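Side-chain contact in organic hydroperoxide resistance protein (Legionella pneumophila, PDB 6MJN), which probably reduces organic hydroperoxides through reactive cysteine thiols, as in other members of the OsmC/Ohr family, protecting the bacterium from peroxide stress: residues 70-75 with 118-123. Residues are numbered along the deposited sequence; the frame is centred on the assembly and turned at random.
Sequences RHVANV and EALVAK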
# COMPACT_ATOMS: atom_id res chain seq x y z
N ARG B 70 5.17 8.35 -16.12
CA ARG B 70 4.91 8.05 -17.52
C ARG B 70 3.66 8.78 -18.01
O ARG B 70 3.62 9.26 -19.15
CB ARG B 70 4.78 6.54 -17.74
CG ARG B 70 6.08 5.79 -17.47
CD ARG B 70 6.00 4.33 -17.86
NE ARG B 70 7.19 3.59 -17.45
CZ ARG B 70 8.26 3.38 -18.23
NH1 ARG B 70 8.29 3.86 -19.47
NH2 ARG B 70 9.29 2.69 -17.76
N HIS B 71 2.64 8.91 -17.15
CA HIS B 71 1.40 9.56 -17.57
C HIS B 71 1.61 11.05 -17.81
O HIS B 71 1.18 11.60 -18.84
CB HIS B 71 0.31 9.32 -16.52
CG HIS B 71 -0.93 10.13 -16.75
ND1 HIS B 71 -1.90 9.77 -17.66
CD2 HIS B 71 -1.36 11.29 -16.18
CE1 HIS B 71 -2.87 10.67 -17.65
NE2 HIS B 71 -2.56 11.60 -16.76
N VAL B 72 2.25 11.74 -16.87
CA VAL B 72 2.51 13.17 -17.04
C VAL B 72 3.35 13.41 -18.29
O VAL B 72 3.09 14.35 -19.06
CB VAL B 72 3.18 13.75 -15.78
CG1 VAL B 72 3.69 15.16 -16.05
CG2 VAL B 72 2.21 13.74 -14.63
N ALA B 73 4.36 12.58 -18.53
CA ALA B 73 5.23 12.79 -19.68
C ALA B 73 4.46 12.63 -20.99
O ALA B 73 4.70 13.36 -21.96
CB ALA B 73 6.42 11.83 -19.64
N ASN B 74 3.53 11.67 -21.02
CA ASN B 74 2.72 11.46 -22.21
C ASN B 74 1.80 12.65 -22.45
O ASN B 74 1.70 13.15 -23.58
CB ASN B 74 1.92 10.17 -22.06
N VAL B 75 1.14 13.13 -21.40
CA VAL B 75 0.24 14.28 -21.52
C VAL B 75 1.01 15.53 -21.94
O VAL B 75 0.56 16.30 -22.79
CB VAL B 75 -0.52 14.51 -20.19
CG1 VAL B 75 -1.21 15.85 -20.20
CG2 VAL B 75 -1.52 13.40 -19.98
N GLU B 118 13.40 16.98 -12.63
CA GLU B 118 12.89 17.40 -11.32
C GLU B 118 11.48 17.96 -11.44
O GLU B 118 10.63 17.71 -10.57
CB GLU B 118 13.83 18.42 -10.68
CG GLU B 118 15.17 17.77 -10.40
CD GLU B 118 16.20 18.67 -9.78
OE1 GLU B 118 16.12 19.91 -9.93
OE2 GLU B 118 17.12 18.11 -9.15
N ALA B 119 11.20 18.73 -12.50
CA ALA B 119 9.85 19.26 -12.68
C ALA B 119 8.85 18.16 -13.02
O ALA B 119 7.69 18.22 -12.59
CB ALA B 119 9.86 20.33 -13.78
N LEU B 120 9.27 17.17 -13.81
CA LEU B 120 8.36 16.09 -14.17
C LEU B 120 7.98 15.27 -12.95
O LEU B 120 6.80 14.94 -12.75
CB LEU B 120 9.02 15.22 -15.24
CG LEU B 120 8.45 13.84 -15.56
CD1 LEU B 120 6.97 13.90 -15.93
CD2 LEU B 120 9.24 13.25 -16.70
N VAL B 121 8.96 14.93 -12.12
CA VAL B 121 8.70 14.16 -10.90
C VAL B 121 7.78 14.94 -9.97
O VAL B 121 6.87 14.36 -9.36
CB VAL B 121 10.04 13.79 -10.23
CG1 VAL B 121 9.85 13.40 -8.75
CG2 VAL B 121 10.71 12.69 -11.05
N ALA B 122 7.98 16.26 -9.86
CA ALA B 122 7.10 17.06 -9.01
C ALA B 122 5.65 16.98 -9.47
O ALA B 122 4.73 16.89 -8.64
CB ALA B 122 7.57 18.51 -8.98
N LYS B 123 5.42 17.03 -10.79
CA LYS B 123 4.06 16.93 -11.31
C LYS B 123 3.48 15.55 -11.08
O LYS B 123 2.29 15.42 -10.76
CB LYS B 123 4.04 17.26 -12.80
CG LYS B 123 4.35 18.70 -13.14
CD LYS B 123 4.12 18.94 -14.63
CE LYS B 123 4.72 20.26 -15.11
NZ LYS B 123 6.19 20.20 -15.11
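Val72 lies alongside Leu120, the two side chains running past each other in opposite directions, with Val72 CG1 3.5 Å from Leu120 CD1. That methyl of Val72 stands anti to the backbone N (chi1 169°), which brings it against both Leu120 and Lys123; Lys123 CB is 3.9 Å from Val72 CG1. Valine's short, branched end fills this close approach, CG2 facing the backbone of Lys123. Lys123 crosses Val72 at about a right angle and meets it with the methylenes of its side chain. The chain leads outward beyond CD, and the bend at chi4 (71°) folds the ammonium back along its own helix, beside Ala119. A lysine therefore suits the exposed margin, where methylenes can pack while the charged end can remain near solvent. Leucine's length spans to Ala73: Leu120 CD1 comes within 3.9 Å of Ala73 N, an approach the small methyl of alanine permits. Leu80 touches both Ala73 and Leu120, and Ile69 touches Leu120. The contact joins the C-terminal end of helix 53-76 to helix 114-125, their local axes 9.3 Å apart at 113°, in the α+β fold of the OsmC family. Aliphatic throughout, it is non-directional: shape and hydrophobic burial fix the pairing, with no polar bond between the segments to dictate orientation.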